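Local coordinates for D-3-phosphoglycerate dehydrogenase (PDB 2EKL), which binds NAD and probably oxidises 3-phosphoglycerate in the first step of serine biosynthesis, at residues L112-A115 with A116-M120; F259-E262 with P263-E267; N302-N305 with A306-E309. All coordinates share one frame; numbering follows the deposited sequence.

Contact 1. Residues L112-A115 with A116-M120; sequences LMIA and AARKM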
ATOM      1  N   LEU A 112       1.465  -2.722  -3.489  1.00 12.55           N
ATOM      2  CA  LEU A 112       2.782  -2.997  -4.066  1.00 12.67           C
ATOM      3  C   LEU A 112       3.424  -1.719  -4.602  1.00 13.30           C
ATOM      4  O   LEU A 112       4.623  -1.482  -4.411  1.00 14.11           O
ATOM      5  CB  LEU A 112       2.666  -4.037  -5.192  1.00 13.54           C
ATOM      6  CG  LEU A 112       2.476  -5.492  -4.748  1.00 13.90           C
ATOM      7  CD1 LEU A 112       2.170  -6.382  -5.950  1.00 13.39           C
ATOM      8  CD2 LEU A 112       3.745  -5.966  -4.045  1.00 15.10           C
ATOM      9  N   MET A 113       2.628  -0.884  -5.259  1.00 12.22           N
ATOM     10  CA  MET A 113       3.142   0.371  -5.805  1.00 12.64           C
ATOM     11  C   MET A 113       3.745   1.240  -4.698  1.00 12.60           C
ATOM     12  O   MET A 113       4.851   1.766  -4.836  1.00 13.58           O
ATOM     13  CB  MET A 113       2.021   1.139  -6.512  1.00 14.24           C
ATOM     14  CG  MET A 113       2.445   2.515  -7.015  1.00 13.25           C
ATOM     15  SD  MET A 113       1.113   3.388  -7.883  1.00 14.54           S
ATOM     16  CE  MET A 113       0.013   3.780  -6.525  1.00 16.01           C
ATOM     17  N   ILE A 114       3.019   1.382  -3.596  1.00 10.24           N
ATOM     18  CA  ILE A 114       3.496   2.199  -2.487  1.00 12.16           C
ATOM     19  C   ILE A 114       4.678   1.537  -1.785  1.00 11.39           C
ATOM     20  O   ILE A 114       5.642   2.208  -1.429  1.00 12.24           O
ATOM     21  CB  ILE A 114       2.365   2.465  -1.472  1.00  9.60           C
ATOM     22  CG1 ILE A 114       1.240   3.249  -2.159  1.00 12.67           C
ATOM     23  CG2 ILE A 114       2.897   3.264  -0.288  1.00 12.04           C
ATOM     24  CD1 ILE A 114      -0.044   3.342  -1.340  1.00 12.46           C
ATOM     25  N   ALA A 115       4.609   0.223  -1.594  1.00 12.06           N
ATOM     26  CA  ALA A 115       5.703  -0.489  -0.931  1.00 13.23           C
ATOM     27  C   ALA A 115       6.991  -0.333  -1.733  1.00 14.81           C
ATOM     28  O   ALA A 115       8.067  -0.153  -1.161  1.00 16.11           O
ATOM     29  CB  ALA A 115       5.356  -1.964  -0.771  1.00 14.75           C
ATOM     30  N   ALA A 116       6.875  -0.384  -3.056  1.00 14.15           N
ATOM     31  CA  ALA A 116       8.038  -0.241  -3.938  1.00 15.15           C
ATOM     32  C   ALA A 116       8.586   1.183  -3.901  1.00 16.19           C
ATOM     33  O   ALA A 116       9.796   1.401  -3.806  1.00 15.26           O
ATOM     34  CB  ALA A 116       7.651  -0.607  -5.369  1.00 16.21           C
ATOM     35  N   ALA A 117       7.686   2.153  -3.993  1.00 14.87           N
ATOM     36  CA  ALA A 117       8.070   3.554  -3.977  1.00 14.74           C
ATOM     37  C   ALA A 117       8.720   3.968  -2.662  1.00 14.19           C
ATOM     38  O   ALA A 117       9.614   4.815  -2.646  1.00 15.17           O
ATOM     39  CB  ALA A 117       6.839   4.426  -4.238  1.00 13.83           C
ATOM     40  N   ARG A 118       8.301   3.348  -1.565  1.00 14.39           N
ATOM     41  CA  ARG A 118       8.806   3.737  -0.257  1.00 14.61           C
ATOM     42  C   ARG A 118       9.714   2.745   0.453  1.00 15.27           C
ATOM     43  O   ARG A 118      10.041   2.942   1.625  1.00 16.14           O
ATOM     44  CB  ARG A 118       7.612   4.080   0.638  1.00 14.64           C
ATOM     45  CG  ARG A 118       6.778   5.218   0.068  1.00 11.92           C
ATOM     46  CD  ARG A 118       7.550   6.531   0.151  1.00 12.22           C
ATOM     47  NE  ARG A 118       7.523   7.080   1.507  1.00 12.10           N
ATOM     48  CZ  ARG A 118       6.504   7.774   2.011  1.00 13.05           C
ATOM     49  NH1 ARG A 118       5.424   8.011   1.271  1.00 13.73           N
ATOM     50  NH2 ARG A 118       6.566   8.233   3.256  1.00 12.38           N
ATOM     51  N   LYS A 119      10.122   1.695  -0.252  1.00 15.03           N
ATOM     52  CA  LYS A 119      10.994   0.672   0.325  1.00 17.63           C
ATOM     53  C   LYS A 119      10.438   0.221   1.663  1.00 16.47           C
ATOM     54  O   LYS A 119      11.169   0.103   2.648  1.00 17.44           O
ATOM     55  CB  LYS A 119      12.408   1.232   0.507  1.00 18.65           C
ATOM     56  CG  LYS A 119      13.007   1.728  -0.792  1.00 21.37           C
ATOM     57  CD  LYS A 119      14.354   2.390  -0.586  1.00 25.29           C
ATOM     58  CE  LYS A 119      14.873   2.964  -1.891  1.00 27.07           C
ATOM     59  NZ  LYS A 119      16.164   3.683  -1.707  1.00 27.72           N
ATOM     60  N   MET A 120       9.136  -0.034   1.700  1.00 15.40           N
ATOM     61  CA  MET A 120       8.499  -0.455   2.938  1.00 15.10           C
ATOM     62  C   MET A 120       9.044  -1.768   3.487  1.00 15.07           C
ATOM     63  O   MET A 120       9.181  -1.922   4.698  1.00 16.64           O
ATOM     64  CB  MET A 120       6.981  -0.558   2.745  1.00 15.03           C
ATOM     65  CG  MET A 120       6.308   0.796   2.602  1.00 17.21           C
ATOM     66  SD  MET A 120       4.511   0.699   2.448  1.00 17.40           S
ATOM     67  CE  MET A 120       4.054   0.305   4.101  1.00 17.55           C
TER

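Contact 2. Residues F259-E262 with P263-E267; sequences FWNE and PPKEE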
ATOM      1  N   PHE A 259       5.556 -14.284 -10.555  1.00 22.20           N
ATOM      2  CA  PHE A 259       6.911 -14.564 -11.012  1.00 22.84           C
ATOM      3  C   PHE A 259       6.858 -15.645 -12.086  1.00 24.15           C
ATOM      4  O   PHE A 259       5.976 -16.502 -12.075  1.00 25.05           O
ATOM      5  CB  PHE A 259       7.786 -15.027  -9.842  1.00 23.40           C
ATOM      6  CG  PHE A 259       9.056 -14.233  -9.684  1.00 21.10           C
ATOM      7  CD1 PHE A 259       9.011 -12.879  -9.363  1.00 22.23           C
ATOM      8  CD2 PHE A 259      10.300 -14.838  -9.858  1.00 20.62           C
ATOM      9  CE1 PHE A 259      10.184 -12.137  -9.221  1.00 21.88           C
ATOM     10  CE2 PHE A 259      11.476 -14.106  -9.716  1.00 21.16           C
ATOM     11  CZ  PHE A 259      11.419 -12.753  -9.398  1.00 24.01           C
ATOM     12  N   TRP A 260       7.802 -15.591 -13.019  1.00 24.43           N
ATOM     13  CA  TRP A 260       7.861 -16.550 -14.115  1.00 26.31           C
ATOM     14  C   TRP A 260       7.797 -17.970 -13.570  1.00 26.64           C
ATOM     15  O   TRP A 260       7.128 -18.833 -14.138  1.00 29.04           O
ATOM     16  CB  TRP A 260       9.132 -16.296 -14.922  1.00 25.46           C
ATOM     17  CG  TRP A 260       9.136 -14.896 -15.478  1.00 24.19           C
ATOM     18  CD1 TRP A 260       8.635 -14.489 -16.684  1.00 24.00           C
ATOM     19  CD2 TRP A 260       9.563 -13.708 -14.801  1.00 23.74           C
ATOM     20  NE1 TRP A 260       8.718 -13.119 -16.797  1.00 23.68           N
ATOM     21  CE2 TRP A 260       9.283 -12.614 -15.655  1.00 23.92           C
ATOM     22  CE3 TRP A 260      10.151 -13.456 -13.554  1.00 24.76           C
ATOM     23  CZ2 TRP A 260       9.570 -11.293 -15.299  1.00 23.26           C
ATOM     24  CZ3 TRP A 260      10.437 -12.139 -13.201  1.00 23.92           C
ATOM     25  CH2 TRP A 260      10.145 -11.075 -14.073  1.00 22.67           C
ATOM     26  N   ASN A 261       8.483 -18.189 -12.454  1.00 27.91           N
ATOM     27  CA  ASN A 261       8.495 -19.474 -11.763  1.00 27.95           C
ATOM     28  C   ASN A 261       8.372 -19.157 -10.278  1.00 27.33           C
ATOM     29  O   ASN A 261       9.154 -18.371  -9.740  1.00 26.11           O
ATOM     30  CB  ASN A 261       9.797 -20.233 -12.031  1.00 28.28           C
ATOM     31  CG  ASN A 261       9.784 -20.960 -13.363  1.00 30.25           C
ATOM     32  OD1 ASN A 261       9.004 -21.890 -13.569  1.00 31.60           O
ATOM     33  ND2 ASN A 261      10.647 -20.534 -14.278  1.00 32.70           N
ATOM     34  N   GLU A 262       7.385 -19.762  -9.622  1.00 26.97           N
ATOM     35  CA  GLU A 262       7.147 -19.525  -8.201  1.00 28.29           C
ATOM     36  C   GLU A 262       7.274 -20.822  -7.402  1.00 29.14           C
ATOM     37  O   GLU A 262       6.367 -21.652  -7.413  1.00 30.46           O
ATOM     38  CB  GLU A 262       5.742 -18.931  -8.016  1.00 27.57           C
ATOM     39  CG  GLU A 262       5.454 -17.739  -8.938  1.00 25.93           C
ATOM     40  CD  GLU A 262       3.991 -17.307  -8.942  1.00 27.65           C
ATOM     41  OE1 GLU A 262       3.134 -18.056  -8.433  1.00 29.26           O
ATOM     42  OE2 GLU A 262       3.695 -16.215  -9.473  1.00 25.21           O
ATOM     43  N   PRO A 263       8.406 -21.019  -6.699  1.00 29.93           N
ATOM     44  CA  PRO A 263       9.581 -20.149  -6.575  1.00 29.88           C
ATOM     45  C   PRO A 263      10.438 -20.185  -7.839  1.00 30.61           C
ATOM     46  O   PRO A 263      10.275 -21.070  -8.679  1.00 30.15           O
ATOM     47  CB  PRO A 263      10.340 -20.741  -5.381  1.00 31.00           C
ATOM     48  CG  PRO A 263       9.330 -21.630  -4.694  1.00 33.29           C
ATOM     49  CD  PRO A 263       8.560 -22.202  -5.838  1.00 30.68           C
ATOM     50  N   PRO A 264      11.369 -19.225  -7.980  1.00 31.13           N
ATOM     51  CA  PRO A 264      12.268 -19.130  -9.137  1.00 31.86           C
ATOM     52  C   PRO A 264      13.216 -20.321  -9.218  1.00 33.58           C
ATOM     53  O   PRO A 264      13.613 -20.878  -8.194  1.00 32.24           O
ATOM     54  CB  PRO A 264      13.026 -17.828  -8.884  1.00 32.45           C
ATOM     55  CG  PRO A 264      12.076 -17.031  -8.055  1.00 33.32           C
ATOM     56  CD  PRO A 264      11.539 -18.057  -7.101  1.00 30.44           C
ATOM     57  N   LYS A 265      13.586 -20.700 -10.438  1.00 34.33           N
ATOM     58  CA  LYS A 265      14.488 -21.826 -10.642  1.00 35.98           C
ATOM     59  C   LYS A 265      15.691 -21.455 -11.506  1.00 35.34           C
ATOM     60  O   LYS A 265      16.800 -21.939 -11.278  1.00 35.77           O
ATOM     61  CB  LYS A 265      13.729 -22.992 -11.280  1.00 37.60           C
ATOM     62  CG  LYS A 265      12.598 -23.533 -10.418  1.00 40.20           C
ATOM     63  CD  LYS A 265      11.892 -24.711 -11.074  1.00 42.62           C
ATOM     64  CE  LYS A 265      11.176 -24.303 -12.352  1.00 43.49           C
ATOM     65  NZ  LYS A 265      10.455 -25.454 -12.963  1.00 45.08           N
ATOM     66  N   GLU A 266      15.470 -20.585 -12.488  1.00 34.74           N
ATOM     67  CA  GLU A 266      16.531 -20.156 -13.395  1.00 33.51           C
ATOM     68  C   GLU A 266      17.460 -19.128 -12.751  1.00 33.11           C
ATOM     69  O   GLU A 266      17.038 -18.342 -11.900  1.00 31.53           O
ATOM     70  CB  GLU A 266      15.915 -19.581 -14.674  1.00 35.39           C
ATOM     71  CG  GLU A 266      14.907 -20.514 -15.335  1.00 36.58           C
ATOM     72  CD  GLU A 266      14.461 -20.028 -16.702  1.00 37.22           C
ATOM     73  OE1 GLU A 266      15.334 -19.806 -17.565  1.00 34.16           O
ATOM     74  OE2 GLU A 266      13.236 -19.875 -16.920  1.00 38.97           O
ATOM     75  N   GLU A 267      18.726 -19.138 -13.165  1.00 30.88           N
ATOM     76  CA  GLU A 267      19.730 -18.225 -12.622  1.00 30.95           C
ATOM     77  C   GLU A 267      19.342 -16.752 -12.675  1.00 29.16           C
ATOM     78  O   GLU A 267      19.526 -16.023 -11.699  1.00 28.11           O
ATOM     79  CB  GLU A 267      21.070 -18.405 -13.347  1.00 34.07           C
ATOM     80  CG  GLU A 267      22.202 -17.574 -12.748  1.00 38.90           C
ATOM     81  CD  GLU A 267      23.504 -17.690 -13.523  1.00 42.69           C
ATOM     82  OE1 GLU A 267      23.952 -18.829 -13.774  1.00 43.63           O
ATOM     83  OE2 GLU A 267      24.084 -16.638 -13.874  1.00 43.61           O
TER
HETATM   84  O   HOH W   1      11.072 -21.998 -16.629  1.00 37.80           O

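Contact 3. Residues N302-N305 with A306-E309; sequences NLLN and AMKE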
ATOM      1  N   ASN A 302     -22.943 -20.352 -10.735  1.00 21.25           N
ATOM      2  CA  ASN A 302     -22.824 -20.567 -12.172  1.00 21.17           C
ATOM      3  C   ASN A 302     -23.033 -22.039 -12.509  1.00 21.25           C
ATOM      4  O   ASN A 302     -23.574 -22.373 -13.566  1.00 20.90           O
ATOM      5  CB  ASN A 302     -21.461 -20.088 -12.689  1.00 21.51           C
ATOM      6  CG  ASN A 302     -21.359 -18.573 -12.726  1.00 22.58           C
ATOM      7  OD1 ASN A 302     -22.374 -17.880 -12.806  1.00 23.12           O
ATOM      8  ND2 ASN A 302     -20.136 -18.051 -12.687  1.00 21.02           N
ATOM      9  N   LEU A 303     -22.608 -22.918 -11.607  1.00 20.60           N
ATOM     10  CA  LEU A 303     -22.783 -24.349 -11.815  1.00 20.84           C
ATOM     11  C   LEU A 303     -24.268 -24.686 -11.768  1.00 19.85           C
ATOM     12  O   LEU A 303     -24.768 -25.455 -12.593  1.00 20.84           O
ATOM     13  CB  LEU A 303     -22.038 -25.144 -10.738  1.00 19.53           C
ATOM     14  CG  LEU A 303     -22.258 -26.660 -10.742  1.00 18.89           C
ATOM     15  CD1 LEU A 303     -21.925 -27.223 -12.114  1.00 19.01           C
ATOM     16  CD2 LEU A 303     -21.392 -27.305  -9.661  1.00 19.75           C
ATOM     17  N   LEU A 304     -24.975 -24.105 -10.804  1.00 19.41           N
ATOM     18  CA  LEU A 304     -26.408 -24.351 -10.665  1.00 20.52           C
ATOM     19  C   LEU A 304     -27.180 -23.855 -11.884  1.00 21.73           C
ATOM     20  O   LEU A 304     -28.104 -24.521 -12.354  1.00 21.55           O
ATOM     21  CB  LEU A 304     -26.954 -23.672  -9.407  1.00 21.49           C
ATOM     22  CG  LEU A 304     -26.562 -24.272  -8.053  1.00 19.98           C
ATOM     23  CD1 LEU A 304     -27.222 -23.482  -6.943  1.00 21.45           C
ATOM     24  CD2 LEU A 304     -26.991 -25.728  -7.987  1.00 21.55           C
ATOM     25  N   ASN A 305     -26.805 -22.685 -12.395  1.00 22.63           N
ATOM     26  CA  ASN A 305     -27.484 -22.137 -13.564  1.00 23.96           C
ATOM     27  C   ASN A 305     -27.295 -23.056 -14.767  1.00 23.81           C
ATOM     28  O   ASN A 305     -28.240 -23.301 -15.525  1.00 23.33           O
ATOM     29  CB  ASN A 305     -26.955 -20.741 -13.898  1.00 26.91           C
ATOM     30  CG  ASN A 305     -27.739 -20.079 -15.020  1.00 31.23           C
ATOM     31  OD1 ASN A 305     -28.943 -19.839 -14.895  1.00 32.76           O
ATOM     32  ND2 ASN A 305     -27.063 -19.787 -16.126  1.00 31.32           N
ATOM     33  N   ALA A 306     -26.075 -23.557 -14.940  1.00 21.95           N
ATOM     34  CA  ALA A 306     -25.765 -24.465 -16.042  1.00 22.86           C
ATOM     35  C   ALA A 306     -26.563 -25.759 -15.894  1.00 23.42           C
ATOM     36  O   ALA A 306     -27.028 -26.333 -16.881  1.00 21.65           O
ATOM     37  CB  ALA A 306     -24.276 -24.770 -16.065  1.00 22.69           C
ATOM     38  N   MET A 307     -26.714 -26.224 -14.658  1.00 23.24           N
ATOM     39  CA  MET A 307     -27.474 -27.441 -14.406  1.00 22.30           C
ATOM     40  C   MET A 307     -28.950 -27.210 -14.722  1.00 23.74           C
ATOM     41  O   MET A 307     -29.617 -28.077 -15.294  1.00 23.04           O
ATOM     42  CB  MET A 307     -27.310 -27.878 -12.948  1.00 23.02           C
ATOM     43  CG  MET A 307     -25.908 -28.360 -12.609  1.00 24.03           C
ATOM     44  SD  MET A 307     -25.708 -28.705 -10.849  1.00 23.47           S
ATOM     45  CE  MET A 307     -26.442 -30.331 -10.746  1.00 23.14           C
ATOM     46  N   LYS A 308     -29.459 -26.035 -14.364  1.00 23.76           N
ATOM     47  CA  LYS A 308     -30.861 -25.722 -14.620  1.00 25.33           C
ATOM     48  C   LYS A 308     -31.133 -25.658 -16.120  1.00 24.99           C
ATOM     49  O   LYS A 308     -32.161 -26.144 -16.594  1.00 24.03           O
ATOM     50  CB  LYS A 308     -31.249 -24.392 -13.971  1.00 27.28           C
ATOM     51  CG  LYS A 308     -32.705 -24.008 -14.198  1.00 30.98           C
ATOM     52  CD  LYS A 308     -33.096 -22.771 -13.408  1.00 35.75           C
ATOM     53  CE  LYS A 308     -33.053 -23.031 -11.911  1.00 38.94           C
ATOM     54  NZ  LYS A 308     -33.535 -21.854 -11.133  1.00 43.11           N
ATOM     55  N   GLU A 309     -30.215 -25.058 -16.865  1.00 25.26           N
ATOM     56  CA  GLU A 309     -30.381 -24.959 -18.310  1.00 27.20           C
ATOM     57  C   GLU A 309     -30.398 -26.347 -18.942  1.00 27.19           C
ATOM     58  O   GLU A 309     -30.998 -26.554 -19.998  1.00 25.87           O
ATOM     59  CB  GLU A 309     -29.255 -24.121 -18.915  1.00 29.71           C
ATOM     60  CG  GLU A 309     -29.328 -22.643 -18.555  1.00 34.04           C
ATOM     61  CD  GLU A 309     -30.509 -21.935 -19.201  1.00 37.57           C
ATOM     62  OE1 GLU A 309     -31.223 -22.567 -20.009  1.00 38.94           O
ATOM     63  OE2 GLU A 309     -30.719 -20.740 -18.906  1.00 40.72           O
TER
HETATM   64  O   HOH W   2     -31.424 -19.432 -16.802  1.00 46.27           O

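Contact 1. Residues L112-A115 with A116-M120
The flat groups are the peptide planes and the guanidinium of Arg118; the carbonyl of Ala115 receives Met120 N in its plane, on a lone pair, 3.1 Å from Ala115 O. The amides of Ala116, Ala117 and Arg118 make the ordinary i to i+4 bonds to Leu112, Met113 and Ile114. The bond to Met120 spans one residue more and belongs to the Schellman motif ending the helix. Lys119 makes the turn with a positive phi of 49°, and stands at the N-cap position of the helix that follows.

The turn brings Met120 back against the last turn of the helix. Its CB rests 4.1 Å from Ala115 CB, and its CG and SD run over Ala115 CA, so that the small side chain of Ala115 lets Met120 lie close against the backbone. With chi2 at -177° the chain stays extended as far as SD, which lies 4.1 Å from Ile114 CG2, the two side chains side by side. Arg118 starts against the same turn, its CG 3.5 Å from Ile114 O, then bends away. Its guanidinium donates to the carbonyls of Ser104 and Ile284 of the second subunit, so a buried charge is met by backbone oxygens across the dimer interface, where Met120 also packs on Leu112 of that subunit.

Small residues suit the inner face: Ala116 rests on Ala253 and Ala255 of strand 251-256, Ala117 on Ile227. Helix 102-118 thereby covers strands 226-230 and 251-256 of the nucleotide-binding sheet, with Leu112 near the NAD-binding residues Thr231 and Asp257.

Contact 2. Residues F259-E262 with P263-E267
Phe259 meets Pro264 through the CD2 and CE2 atoms of its ring: CD2 lies 3.3 Å from Pro264 CG, and the two side chains cross at about a right angle. One ring face receives Trp260, whose CZ3 sits 3.9 Å above the plane, over the centre of the Phe259 ring. With an alanine at Phe259, Pro264 CG and Trp260 CZ3 would lose the ring they rest on, which is likely to open a gap beside Phe132 of the second subunit. The indole itself is held by its NE1, bonded to Val237 O.

Asn261 suits its place because its amide nitrogen has two hydrogens to give. ND2 donates to Glu269 OE1 and to a water at 2.8 Å; that water donates to Glu266 OE2 at 3.0 Å, bridging an amide and a carboxylate turned 63° apart. The other carboxylate oxygen of Glu266 accepts from Trp268. Asn261 OD1 lies 3.5 Å from Lys265 CE, beside the charged end, with NZ farther off.

Glu262 runs extended beyond CG (chi2 170°), which carries its carboxylate back to Phe259: OE2 accepts from Phe259 N at 2.9 Å, nearly straight at 169°, through its anti lone pair. OE1 takes a bond from His283, consistent with the glutamate-histidine pair of the active site in this family. The cis peptide before Pro263 reverses the chain, as in a type VI turn, and brings Asn261 O within 3.0 Å of Pro264 N, which has no hydrogen to give.

Phe132 of the second subunit packs on both Phe259 and Pro264. The loop links strand 251-256 to helix 267-274, against which Trp260 and Pro264 rest through Leu272 and Leu273.

Contact 3. Residues N302-N305 with A306-E309
Met307 leans back over the preceding turn toward Leu303 and Leu304. Its CB sits 3.5 Å from Leu304 O and equally near the carbonyl of Leu303. With CG anti to the carbonyl carbon (chi1 -68°), the chain turns back along the helix, and CG comes 3.1 Å from Leu303 O, a snug approach. SD then reaches CG of Leu303 at 4.0 Å, the two side chains crossing obliquely, and lies 4.3 Å from Leu304 CD2. A final bend at chi3 turns CE off that line; the flexible thioether suits a pocket also walled by Ile71, Leu22, Ile27 and Ile313.

On the polar side Asn305 and Glu309 share a water, which donates to Asn305 OD1 at 3.2 Å and to Glu309 OE2 at 2.6 Å. Glu309 bends at chi2 (-69°), which helps bring its carboxylate to that water. Four backbone bonds of the regular i to i+4 kind, from Asn302-Ala306 to Asn305-Glu309, hold this part of the helix.

The chemistry is that of an amphipathic helix: leucine, alanine and methionine pack on strand 71-74 and helix 16-24, while Asn305, Lys308 and Glu309 keep their polar groups toward solvent.

Along the chain the contacts come in series. Contacts 1 and 2 belong to the nucleotide-binding domain with its seven-stranded parallel sheet: helix 102-118 covers strands 226-230 and 251-256, and the loop 259-267 follows the second of these strands. Their centres are about 22 Å apart, and both touch the second subunit, so dimer contact and NAD site share this region. Contact 3 lies about 43 Å from contact 1 and 39 Å from contact 2, centre to centre, on the other side of the chain's centre. Helix 289-309 carries the chain back to the five-stranded sheet of the N-terminal part, tying the two domains together around the cofactor.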